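Local coordinates for protein argonaute (Methanocaldococcus jannaschii, PDB 5G5S) that uses short single-stranded DNA guides to bind complementary target strands and cleaves the target DNA, possibly in defence against invading genetic elements, at residues A[169-174]-A[179-184]; A[430-435]-A[442-447]; A[449-452]-A[457-460]. All blocks are in the same frame, centred on the assembly; numbering follows the deposited sequence.

Interaction 1 (A[169-174]-A[179-184]); sequences DFVNRD and EEYVGK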
ATOM      1  N   ASP A 169     -10.305  18.461 -15.676  1.00 76.17           N
ATOM      2  CA  ASP A 169     -11.196  18.024 -16.765  1.00 76.47           C
ATOM      3  C   ASP A 169     -11.363  16.524 -16.727  1.00 81.01           C
ATOM      4  O   ASP A 169     -12.447  16.017 -17.033  1.00 81.32           O
ATOM      5  CB  ASP A 169     -10.666  18.428 -18.158  1.00 78.88           C
ATOM      6  CG  ASP A 169     -11.087  19.801 -18.661  1.00 93.11           C
ATOM      7  OD1 ASP A 169     -11.227  20.728 -17.824  1.00 93.97           O
ATOM      8  OD2 ASP A 169     -11.150  19.985 -19.901  1.00103.90           O
ATOM      9  N   PHE A 170     -10.284  15.810 -16.345  1.00 76.62           N
ATOM     10  CA  PHE A 170     -10.276  14.361 -16.248  1.00 74.52           C
ATOM     11  C   PHE A 170     -11.325  13.885 -15.249  1.00 79.48           C
ATOM     12  O   PHE A 170     -12.059  12.934 -15.542  1.00 78.67           O
ATOM     13  CB  PHE A 170      -8.863  13.849 -15.909  1.00 75.52           C
ATOM     14  CG  PHE A 170      -8.769  12.349 -15.854  1.00 76.32           C
ATOM     15  CD1 PHE A 170      -8.674  11.598 -17.021  1.00 79.12           C
ATOM     16  CD2 PHE A 170      -8.847  11.677 -14.642  1.00 77.80           C
ATOM     17  CE1 PHE A 170      -8.618  10.203 -16.972  1.00 79.69           C
ATOM     18  CE2 PHE A 170      -8.802  10.285 -14.598  1.00 80.67           C
ATOM     19  CZ  PHE A 170      -8.670   9.557 -15.760  1.00 78.63           C
ATOM     20  N   VAL A 171     -11.422  14.575 -14.089  1.00 78.00           N
ATOM     21  CA  VAL A 171     -12.384  14.253 -13.020  1.00 78.53           C
ATOM     22  C   VAL A 171     -13.786  14.866 -13.281  1.00 84.60           C
ATOM     23  O   VAL A 171     -14.550  15.107 -12.344  1.00 85.39           O
ATOM     24  CB  VAL A 171     -11.827  14.491 -11.580  1.00 83.30           C
ATOM     25  CG1 VAL A 171     -10.586  13.643 -11.325  1.00 82.68           C
ATOM     26  CG2 VAL A 171     -11.547  15.970 -11.295  1.00 84.70           C
ATOM     27  N   ASN A 172     -14.108  15.100 -14.581  1.00 82.11           N
ATOM     28  CA  ASN A 172     -15.362  15.652 -15.114  1.00 83.27           C
ATOM     29  C   ASN A 172     -15.836  16.914 -14.386  1.00 88.51           C
ATOM     30  O   ASN A 172     -17.037  17.115 -14.198  1.00 89.07           O
ATOM     31  CB  ASN A 172     -16.453  14.563 -15.182  1.00 85.68           C
ATOM     32  CG  ASN A 172     -16.197  13.503 -16.236  1.00104.92           C
ATOM     33  OD1 ASN A 172     -16.028  13.794 -17.439  1.00 96.52           O
ATOM     34  ND2 ASN A 172     -16.192  12.246 -15.807  1.00 92.02           N
ATOM     35  N   ARG A 173     -14.873  17.766 -13.985  1.00 85.92           N
ATOM     36  CA  ARG A 173     -15.086  19.004 -13.243  1.00 88.24           C
ATOM     37  C   ARG A 173     -16.017  18.832 -12.016  1.00 94.06           C
ATOM     38  O   ARG A 173     -16.923  19.643 -11.792  1.00 97.21           O
ATOM     39  CB  ARG A 173     -15.478  20.168 -14.171  1.00 90.94           C
ATOM     40  CG  ARG A 173     -14.376  20.537 -15.166  1.00100.79           C
ATOM     41  CD  ARG A 173     -14.626  21.865 -15.841  1.00112.08           C
ATOM     42  NE  ARG A 173     -13.436  22.349 -16.543  1.00116.27           N
ATOM     43  CZ  ARG A 173     -13.316  23.564 -17.072  1.00130.74           C
ATOM     44  NH1 ARG A 173     -14.315  24.435 -16.989  1.00119.08           N
ATOM     45  NH2 ARG A 173     -12.195  23.918 -17.684  1.00115.60           N
ATOM     46  N   ASP A 174     -15.745  17.775 -11.202  1.00 87.98           N
ATOM     47  CA  ASP A 174     -16.488  17.399  -9.994  1.00 88.11           C
ATOM     48  C   ASP A 174     -15.527  17.295  -8.798  1.00 93.71           C
ATOM     49  O   ASP A 174     -14.616  16.462  -8.822  1.00 92.50           O
ATOM     50  CB  ASP A 174     -17.203  16.048 -10.223  1.00 87.18           C
ATOM     51  CG  ASP A 174     -18.405  15.765  -9.332  1.00 95.48           C
ATOM     52  OD1 ASP A 174     -18.271  15.885  -8.088  1.00 96.21           O
ATOM     53  OD2 ASP A 174     -19.460  15.359  -9.872  1.00 99.06           O
ATOM     54  N   GLU A 179     -11.562  13.912  -4.910  1.00 84.61           N
ATOM     55  CA  GLU A 179     -11.264  13.283  -3.611  1.00 87.16           C
ATOM     56  C   GLU A 179     -10.904  11.801  -3.766  1.00 89.46           C
ATOM     57  O   GLU A 179     -10.038  11.307  -3.049  1.00 91.37           O
ATOM     58  CB  GLU A 179     -12.419  13.476  -2.614  1.00 90.41           C
ATOM     59  CG  GLU A 179     -12.725  14.940  -2.334  1.00101.10           C
ATOM     60  CD  GLU A 179     -13.860  15.267  -1.385  1.00122.16           C
ATOM     61  OE1 GLU A 179     -14.757  14.415  -1.184  1.00119.89           O
ATOM     62  OE2 GLU A 179     -13.872  16.409  -0.873  1.00118.29           O
ATOM     63  N   GLU A 180     -11.518  11.116  -4.747  1.00 82.52           N
ATOM     64  CA  GLU A 180     -11.249   9.716  -5.076  1.00 80.99           C
ATOM     65  C   GLU A 180      -9.821   9.500  -5.613  1.00 85.71           C
ATOM     66  O   GLU A 180      -9.388   8.353  -5.737  1.00 85.01           O
ATOM     67  CB  GLU A 180     -12.281   9.202  -6.095  1.00 79.09           C
ATOM     68  CG  GLU A 180     -13.603   8.784  -5.480  1.00 87.93           C
ATOM     69  CD  GLU A 180     -13.506   7.893  -4.258  1.00105.46           C
ATOM     70  OE1 GLU A 180     -12.859   6.823  -4.344  1.00 94.26           O
ATOM     71  OE2 GLU A 180     -14.055   8.285  -3.202  1.00102.69           O
ATOM     72  N   TYR A 181      -9.112  10.602  -5.954  1.00 83.05           N
ATOM     73  CA  TYR A 181      -7.748  10.596  -6.479  1.00 82.94           C
ATOM     74  C   TYR A 181      -6.676  10.840  -5.414  1.00 88.74           C
ATOM     75  O   TYR A 181      -5.487  10.825  -5.731  1.00 88.72           O
ATOM     76  CB  TYR A 181      -7.619  11.480  -7.745  1.00 82.80           C
ATOM     77  CG  TYR A 181      -8.265  10.817  -8.944  1.00 82.54           C
ATOM     78  CD1 TYR A 181      -9.640  10.882  -9.143  1.00 83.56           C
ATOM     79  CD2 TYR A 181      -7.523  10.010  -9.801  1.00 82.89           C
ATOM     80  CE1 TYR A 181     -10.257  10.198 -10.190  1.00 83.28           C
ATOM     81  CE2 TYR A 181      -8.125   9.321 -10.852  1.00 82.60           C
ATOM     82  CZ  TYR A 181      -9.493   9.427 -11.049  1.00 90.34           C
ATOM     83  OH  TYR A 181     -10.096   8.749 -12.078  1.00 90.16           O
ATOM     84  N   VAL A 182      -7.097  10.978  -4.136  1.00 87.67           N
ATOM     85  CA  VAL A 182      -6.181  11.104  -2.999  1.00 92.30           C
ATOM     86  C   VAL A 182      -5.398   9.769  -2.900  1.00 98.40           C
ATOM     87  O   VAL A 182      -6.005   8.695  -2.882  1.00 97.27           O
ATOM     88  CB  VAL A 182      -6.904  11.470  -1.671  1.00 98.74           C
ATOM     89  CG1 VAL A 182      -5.948  11.407  -0.490  1.00103.29           C
ATOM     90  CG2 VAL A 182      -7.549  12.849  -1.753  1.00 98.37           C
ATOM     91  N   GLY A 183      -4.072   9.866  -2.936  1.00 97.00           N
ATOM     92  CA  GLY A 183      -3.182   8.712  -2.910  1.00 98.27           C
ATOM     93  C   GLY A 183      -2.581   8.388  -4.261  1.00 98.12           C
ATOM     94  O   GLY A 183      -1.718   7.512  -4.364  1.00 99.24           O
ATOM     95  N   LYS A 184      -3.044   9.090  -5.308  1.00 90.36           N
ATOM     96  CA  LYS A 184      -2.545   8.927  -6.668  1.00 86.81           C
ATOM     97  C   LYS A 184      -1.347   9.857  -6.891  1.00 89.32           C
ATOM     98  O   LYS A 184      -1.180  10.854  -6.172  1.00 89.51           O
ATOM     99  CB  LYS A 184      -3.659   9.192  -7.698  1.00 85.59           C
TER
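Phe170 and Val171, where a short helix ends, pack against the ring of Tyr181, which sits in the turn that follows helix 175-179. The phenol oxygen of Tyr181 comes in at the edge of the Phe170 ring, close to its plane, with OH 3.2 Å from Phe170 CE2. The ring planes stand at 83° and meet obliquely. Val171 adds a single methyl: its CG1 lies 3.6 Å from Tyr181 CE1 and also 3.6 Å from Tyr181 CD1. Phe170 CG lies anti to its own backbone N (chi1 -177°), which carries the ring out to the phenol.

Behind these contacts, a Schellman motif ends the helix, with Asn172 at positive phi as its C-prime residue. Arg173 then folds back onto Asp169 in a salt bridge, NE to OD1 3.0 Å, the guanidinium meeting the carboxylate from above its plane. Asp174 N-caps the next helix through Ala176 N. The contact thus links two consecutive short helices of the PAZ domain; Leu257 of strand 255-260 touches both rings, and Asp442 of helix 442-452 meets Tyr181 from the Mid domain.

Interaction 2 (A[430-435]-A[442-447]); sequences ALIIGK and DYYEIL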
ATOM      1  N   ALA A 430     -26.487  -0.678   3.259  1.00 82.87           N
ATOM      2  CA  ALA A 430     -26.944  -0.393   1.903  1.00 83.30           C
ATOM      3  C   ALA A 430     -26.227  -1.290   0.910  1.00 82.08           C
ATOM      4  O   ALA A 430     -25.005  -1.328   0.890  1.00 77.95           O
ATOM      5  CB  ALA A 430     -26.746   1.073   1.556  1.00 84.96           C
ATOM      6  N   LEU A 431     -26.992  -2.050   0.124  1.00 79.50           N
ATOM      7  CA  LEU A 431     -26.430  -2.920  -0.902  1.00 77.57           C
ATOM      8  C   LEU A 431     -26.599  -2.187  -2.229  1.00 81.91           C
ATOM      9  O   LEU A 431     -27.723  -1.913  -2.651  1.00 83.01           O
ATOM     10  CB  LEU A 431     -27.126  -4.294  -0.903  1.00 78.78           C
ATOM     11  CG  LEU A 431     -26.633  -5.332  -1.915  1.00 82.42           C
ATOM     12  CD1 LEU A 431     -25.257  -5.880  -1.535  1.00 79.73           C
ATOM     13  CD2 LEU A 431     -27.637  -6.465  -2.060  1.00 85.79           C
ATOM     14  N   ILE A 432     -25.472  -1.788  -2.828  1.00 77.74           N
ATOM     15  CA  ILE A 432     -25.443  -1.036  -4.079  1.00 78.98           C
ATOM     16  C   ILE A 432     -25.216  -1.993  -5.260  1.00 84.62           C
ATOM     17  O   ILE A 432     -24.191  -2.681  -5.317  1.00 80.81           O
ATOM     18  CB  ILE A 432     -24.393   0.120  -4.019  1.00 80.32           C
ATOM     19  CG1 ILE A 432     -24.683   1.110  -2.873  1.00 79.98           C
ATOM     20  CG2 ILE A 432     -24.267   0.850  -5.361  1.00 83.35           C
ATOM     21  CD1 ILE A 432     -23.394   1.789  -2.304  1.00 73.51           C
ATOM     22  N   ILE A 433     -26.190  -2.034  -6.190  1.00 85.81           N
ATOM     23  CA  ILE A 433     -26.131  -2.838  -7.413  1.00 87.42           C
ATOM     24  C   ILE A 433     -25.833  -1.862  -8.564  1.00 90.63           C
ATOM     25  O   ILE A 433     -26.669  -1.017  -8.908  1.00 90.82           O
ATOM     26  CB  ILE A 433     -27.436  -3.662  -7.661  1.00 94.33           C
ATOM     27  CG1 ILE A 433     -28.057  -4.268  -6.358  1.00 94.72           C
ATOM     28  CG2 ILE A 433     -27.262  -4.694  -8.792  1.00 96.26           C
ATOM     29  CD1 ILE A 433     -27.261  -5.365  -5.641  1.00100.20           C
ATOM     30  N   GLY A 434     -24.624  -1.961  -9.104  1.00 86.04           N
ATOM     31  CA  GLY A 434     -24.165  -1.094 -10.180  1.00 87.73           C
ATOM     32  C   GLY A 434     -23.740  -1.812 -11.441  1.00 93.61           C
ATOM     33  O   GLY A 434     -23.936  -3.023 -11.571  1.00 93.56           O
ATOM     34  N   LYS A 435     -23.158  -1.053 -12.380  1.00 92.22           N
ATOM     35  CA  LYS A 435     -22.683  -1.551 -13.675  1.00 94.42           C
ATOM     36  C   LYS A 435     -21.301  -0.996 -14.051  1.00 98.41           C
ATOM     37  O   LYS A 435     -20.854  -0.018 -13.448  1.00 97.15           O
ATOM     38  CB  LYS A 435     -23.726  -1.310 -14.791  1.00101.19           C
ATOM     39  CG  LYS A 435     -24.141   0.143 -14.999  1.00113.98           C
ATOM     40  CD  LYS A 435     -24.721   0.365 -16.388  1.00128.15           C
ATOM     41  CE  LYS A 435     -23.703   0.954 -17.337  1.00139.50           C
ATOM     42  NZ  LYS A 435     -24.298   1.262 -18.660  1.00150.65           N
ATOM     43  N   ASP A 442     -15.871   5.401  -9.822  1.00 80.92           N
ATOM     44  CA  ASP A 442     -15.534   6.204  -8.651  1.00 78.46           C
ATOM     45  C   ASP A 442     -16.767   6.882  -8.042  1.00 80.70           C
ATOM     46  O   ASP A 442     -16.754   7.183  -6.849  1.00 78.17           O
ATOM     47  CB  ASP A 442     -14.429   7.221  -8.983  1.00 82.36           C
ATOM     48  CG  ASP A 442     -13.031   6.617  -9.056  1.00 93.34           C
ATOM     49  OD1 ASP A 442     -12.754   5.650  -8.299  1.00 90.75           O
ATOM     50  OD2 ASP A 442     -12.203   7.131  -9.839  1.00101.97           O
ATOM     51  N   TYR A 443     -17.846   7.083  -8.849  1.00 79.12           N
ATOM     52  CA  TYR A 443     -19.114   7.647  -8.382  1.00 79.84           C
ATOM     53  C   TYR A 443     -19.781   6.689  -7.391  1.00 81.87           C
ATOM     54  O   TYR A 443     -20.444   7.144  -6.463  1.00 81.79           O
ATOM     55  CB  TYR A 443     -20.059   7.983  -9.550  1.00 84.98           C
ATOM     56  CG  TYR A 443     -19.727   9.259 -10.301  1.00 90.15           C
ATOM     57  CD1 TYR A 443     -19.784  10.499  -9.670  1.00 93.17           C
ATOM     58  CD2 TYR A 443     -19.441   9.234 -11.664  1.00 93.90           C
ATOM     59  CE1 TYR A 443     -19.501  11.677 -10.361  1.00 98.70           C
ATOM     60  CE2 TYR A 443     -19.172  10.407 -12.370  1.00 99.12           C
ATOM     61  CZ  TYR A 443     -19.208  11.629 -11.716  1.00109.72           C
ATOM     62  OH  TYR A 443     -18.942  12.788 -12.411  1.00116.34           O
ATOM     63  N   TYR A 444     -19.558   5.367  -7.554  1.00 77.83           N
ATOM     64  CA  TYR A 444     -20.053   4.341  -6.630  1.00 75.28           C
ATOM     65  C   TYR A 444     -19.334   4.451  -5.289  1.00 76.04           C
ATOM     66  O   TYR A 444     -19.954   4.248  -4.244  1.00 74.03           O
ATOM     67  CB  TYR A 444     -19.899   2.926  -7.216  1.00 75.21           C
ATOM     68  CG  TYR A 444     -20.794   2.636  -8.407  1.00 78.86           C
ATOM     69  CD1 TYR A 444     -22.175   2.805  -8.328  1.00 82.92           C
ATOM     70  CD2 TYR A 444     -20.270   2.107  -9.584  1.00 80.18           C
ATOM     71  CE1 TYR A 444     -23.004   2.524  -9.417  1.00 87.10           C
ATOM     72  CE2 TYR A 444     -21.090   1.792 -10.667  1.00 83.65           C
ATOM     73  CZ  TYR A 444     -22.454   2.018 -10.583  1.00 91.90           C
ATOM     74  OH  TYR A 444     -23.264   1.718 -11.644  1.00 93.94           O
ATOM     75  N   GLU A 445     -18.033   4.812  -5.320  1.00 73.15           N
ATOM     76  CA  GLU A 445     -17.204   5.033  -4.128  1.00 70.86           C
ATOM     77  C   GLU A 445     -17.641   6.347  -3.447  1.00 76.89           C
ATOM     78  O   GLU A 445     -17.621   6.437  -2.216  1.00 74.98           O
ATOM     79  CB  GLU A 445     -15.705   5.073  -4.497  1.00 71.47           C
ATOM     80  CG  GLU A 445     -15.117   3.747  -4.969  1.00 77.09           C
ATOM     81  CD  GLU A 445     -15.153   2.613  -3.963  1.00 92.30           C
ATOM     82  OE1 GLU A 445     -14.832   2.847  -2.774  1.00 84.27           O
ATOM     83  OE2 GLU A 445     -15.516   1.486  -4.369  1.00 91.51           O
ATOM     84  N   ILE A 446     -18.058   7.354  -4.261  1.00 76.85           N
ATOM     85  CA  ILE A 446     -18.598   8.635  -3.776  1.00 79.62           C
ATOM     86  C   ILE A 446     -19.884   8.349  -3.007  1.00 82.65           C
ATOM     87  O   ILE A 446     -20.069   8.891  -1.919  1.00 82.51           O
ATOM     88  CB  ILE A 446     -18.784   9.687  -4.924  1.00 86.86           C
ATOM     89  CG1 ILE A 446     -17.429  10.211  -5.445  1.00 88.06           C
ATOM     90  CG2 ILE A 446     -19.717  10.853  -4.546  1.00 90.87           C
ATOM     91  CD1 ILE A 446     -16.462  10.713  -4.353  1.00100.62           C
ATOM     92  N   LEU A 447     -20.732   7.448  -3.551  1.00 79.26           N
ATOM     93  CA  LEU A 447     -21.988   7.030  -2.934  1.00 79.32           C
ATOM     94  C   LEU A 447     -21.754   6.375  -1.573  1.00 79.62           C
ATOM     95  O   LEU A 447     -22.413   6.754  -0.620  1.00 80.82           O
ATOM     96  CB  LEU A 447     -22.819   6.121  -3.870  1.00 80.01           C
ATOM     97  CG  LEU A 447     -24.266   5.808  -3.415  1.00 85.84           C
ATOM     98  CD1 LEU A 447     -25.133   7.052  -3.417  1.00 89.63           C
ATOM     99  CD2 LEU A 447     -24.897   4.730  -4.273  1.00 87.25           C
TER
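The phenol oxygen of Tyr444 is gripped twice: Lys435 N donates to it at 2.9 Å, with a nearly straight N-H...O angle of 165°, and Asp365 OD2 makes a second hydrogen bond. This fixes the helix of a beta-alpha-beta unit in the Mid domain, strand 428-434, helix 442-452 and strand 456-462, against the end of its first strand. The axes of strand 430-434 and helix 442-447 come within 10.6 Å and run nearly antiparallel, at 163°.

Between them the Tyr444 ring reaches across to Gly434, where the bare backbone lets it come close: Gly434 CA is 3.3 Å from Tyr444 OH. The CB of Lys435 points away from the helix, though its CG still passes 3.8 Å from Tyr444 OH; NZ forms a salt bridge with Glu367.

One turn further along the helix the contact becomes purely apolar. Leu447, with CG anti to its backbone N (chi1 -170°), sends CD2 toward Ile432, touching CD1 at 3.8 Å and CG1 at 3.9 Å. Isoleucines of helix 412-420 pack on the same leucine. Ile432 also touches the tyrosine, its CG2 lying 4.1 Å from Tyr444 CD1. Lys435 O lies at that ring's edge, in plane, 3.3 Å from Tyr444 CE2.

Interaction 3 (A[449-452]-A[457-460]); sequences KQLF and ISQN
The last turn of helix 442-452 runs into strand 456-462 through a tight connection, so the backbones are closest where the helix ends: Phe452 CA and Ile457 CA are 5.5 Å apart. This is the helix-to-strand return of a beta-alpha-beta unit in the Mid domain, and the strand lies at the edge of its four-stranded parallel sheet. Ile457 and Gln459 are hydrogen-bonded through their backbones to Ala430 of the neighbouring strand 428-434.

Alternation along the strand splits the side chains. Ser458 points toward the helix, while Ile457 sets out away from the helix but brings CG1 to the Phe452 ring. Leu451 turns toward the strand and lays CD2 against the serine, 3.7 Å from both Ser458 CB and Ser458 OG. The same leucine touches Ala430 and Ile432, so the one methyl, CD2, meets side chains of two adjacent strands. In Ser458, chi1 of 50° sets OG between the backbone N and carbonyl carbon, where it faces Leu451 CD2.

The Phe452 and Ile457 side chains run alongside each other in the same direction. The ring offers its edge, and Ile457 CG1 lies near the ring plane. On Phe452 there is also a ring stack with Tyr713 from the C-terminal tail, which ties the helix end to that part of the chain.

Beyond this packing, the strand contains residues 459-462, which bind the 5'-phosphorylated end of the guide; among them Gln459 is a metal ligand in another structure of this protein. Lys485, inferred to take part in divalent-cation binding, donates from NZ to Ser458 O and touches Ile457. The ring edge contact itself is even: Ile457 CG1 is 4.2 Å from Phe452 CD1 and 4.2 Å from Phe452 CE1.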
ATOM      1  N   LYS A 449     -19.111   6.631   0.561  1.00 68.57           N
ATOM      2  CA  LYS A 449     -18.535   7.636   1.441  1.00 69.22           C
ATOM      3  C   LYS A 449     -19.622   8.541   2.039  1.00 76.80           C
ATOM      4  O   LYS A 449     -19.724   8.638   3.261  1.00 75.89           O
ATOM      5  CB  LYS A 449     -17.467   8.435   0.676  1.00 70.92           C
ATOM      6  CG  LYS A 449     -16.737   9.488   1.488  1.00 72.56           C
ATOM      7  CD  LYS A 449     -15.661  10.145   0.652  1.00 83.35           C
ATOM      8  CE  LYS A 449     -16.131  11.326  -0.163  1.00 92.09           C
ATOM      9  NZ  LYS A 449     -15.158  11.667  -1.237  1.00 99.50           N
ATOM     10  N   GLN A 450     -20.439   9.162   1.173  1.00 78.37           N
ATOM     11  CA  GLN A 450     -21.553  10.054   1.528  1.00 83.19           C
ATOM     12  C   GLN A 450     -22.667   9.340   2.295  1.00 88.59           C
ATOM     13  O   GLN A 450     -23.367   9.975   3.085  1.00 91.74           O
ATOM     14  CB  GLN A 450     -22.120  10.757   0.282  1.00 87.66           C
ATOM     15  CG  GLN A 450     -21.191  11.820  -0.304  1.00108.53           C
ATOM     16  CD  GLN A 450     -21.888  12.761  -1.259  1.00132.36           C
ATOM     17  OE1 GLN A 450     -22.794  12.386  -2.011  1.00129.23           O
ATOM     18  NE2 GLN A 450     -21.455  14.015  -1.263  1.00127.55           N
ATOM     19  N   LEU A 451     -22.842   8.033   2.034  1.00 83.06           N
ATOM     20  CA  LEU A 451     -23.800   7.147   2.693  1.00 83.31           C
ATOM     21  C   LEU A 451     -23.345   6.947   4.141  1.00 86.38           C
ATOM     22  O   LEU A 451     -24.176   7.000   5.042  1.00 88.66           O
ATOM     23  CB  LEU A 451     -23.824   5.790   1.962  1.00 81.20           C
ATOM     24  CG  LEU A 451     -25.151   5.202   1.464  1.00 87.60           C
ATOM     25  CD1 LEU A 451     -26.123   6.258   1.001  1.00 91.43           C
ATOM     26  CD2 LEU A 451     -24.898   4.213   0.350  1.00 87.65           C
ATOM     27  N   PHE A 452     -22.022   6.748   4.366  1.00 79.47           N
ATOM     28  CA  PHE A 452     -21.452   6.574   5.707  1.00 77.88           C
ATOM     29  C   PHE A 452     -21.549   7.832   6.597  1.00 86.13           C
ATOM     30  O   PHE A 452     -21.644   7.706   7.821  1.00 86.70           O
ATOM     31  CB  PHE A 452     -20.025   6.005   5.661  1.00 75.29           C
ATOM     32  CG  PHE A 452     -19.491   5.712   7.041  1.00 75.41           C
ATOM     33  CD1 PHE A 452     -19.928   4.598   7.749  1.00 77.96           C
ATOM     34  CD2 PHE A 452     -18.640   6.610   7.681  1.00 77.25           C
ATOM     35  CE1 PHE A 452     -19.496   4.370   9.054  1.00 79.45           C
ATOM     36  CE2 PHE A 452     -18.247   6.404   9.003  1.00 80.35           C
ATOM     37  CZ  PHE A 452     -18.660   5.276   9.675  1.00 78.63           C
ATOM     38  N   ILE A 457     -23.567   1.976   6.442  1.00 79.73           N
ATOM     39  CA  ILE A 457     -22.437   1.157   5.968  1.00 75.07           C
ATOM     40  C   ILE A 457     -22.929   0.552   4.643  1.00 79.33           C
ATOM     41  O   ILE A 457     -24.105   0.203   4.539  1.00 81.04           O
ATOM     42  CB  ILE A 457     -22.004   0.089   7.013  1.00 75.89           C
ATOM     43  CG1 ILE A 457     -21.479   0.771   8.292  1.00 76.37           C
ATOM     44  CG2 ILE A 457     -20.955  -0.894   6.429  1.00 72.66           C
ATOM     45  CD1 ILE A 457     -21.521  -0.075   9.544  1.00 85.74           C
ATOM     46  N   SER A 458     -22.073   0.503   3.618  1.00 73.73           N
ATOM     47  CA  SER A 458     -22.511   0.022   2.312  1.00 72.99           C
ATOM     48  C   SER A 458     -21.490  -0.783   1.549  1.00 74.61           C
ATOM     49  O   SER A 458     -20.286  -0.640   1.772  1.00 72.37           O
ATOM     50  CB  SER A 458     -22.971   1.195   1.452  1.00 77.36           C
ATOM     51  OG  SER A 458     -22.011   2.238   1.440  1.00 82.96           O
ATOM     52  N   GLN A 459     -21.982  -1.598   0.606  1.00 71.40           N
ATOM     53  CA  GLN A 459     -21.144  -2.380  -0.289  1.00 70.10           C
ATOM     54  C   GLN A 459     -21.737  -2.380  -1.693  1.00 75.26           C
ATOM     55  O   GLN A 459     -22.942  -2.599  -1.866  1.00 75.45           O
ATOM     56  CB  GLN A 459     -20.899  -3.811   0.235  1.00 70.47           C
ATOM     57  CG  GLN A 459     -19.860  -4.628  -0.573  1.00 69.58           C
ATOM     58  CD  GLN A 459     -18.518  -3.953  -0.752  1.00 75.21           C
ATOM     59  OE1 GLN A 459     -18.055  -3.712  -1.870  1.00 67.36           O
ATOM     60  NE2 GLN A 459     -17.858  -3.633   0.340  1.00 70.40           N
ATOM     61  N   ASN A 460     -20.880  -2.103  -2.687  1.00 71.81           N
ATOM     62  CA  ASN A 460     -21.251  -2.086  -4.096  1.00 73.59           C
ATOM     63  C   ASN A 460     -20.800  -3.364  -4.775  1.00 77.96           C
ATOM     64  O   ASN A 460     -19.794  -3.956  -4.381  1.00 74.54           O
ATOM     65  CB  ASN A 460     -20.725  -0.833  -4.813  1.00 75.28           C
ATOM     66  CG  ASN A 460     -19.230  -0.591  -4.725  1.00 86.72           C
ATOM     67  OD1 ASN A 460     -18.563  -0.887  -3.729  1.00 72.47           O
ATOM     68  ND2 ASN A 460     -18.683   0.032  -5.752  1.00 81.33           N
TER

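How the interactions relate
Interactions 2 and 3 are buried and belong to one beta-alpha-beta unit: both use helix 442-452, and their strands are neighbours in the parallel sheet, joined by backbone pairs such as Ile432 N to Gln459 O. Interaction 2 mixes a phenol-to-backbone bond with apolar packing, whereas interaction 3 relies on side-chain packing beside the guide-binding strand. Interaction 1 is partly buried, lies in the PAZ domain and rests on an oblique aromatic pair at a helix end. It reaches helix 442-452 through residues whose side chains set out away from the sheet, Glu445 and Lys449: Glu179 OE1 forms a salt bridge with Lys449 NZ at 2.8 Å, and Glu180 packs on Glu445 and Ile446, so PAZ and Mid touch.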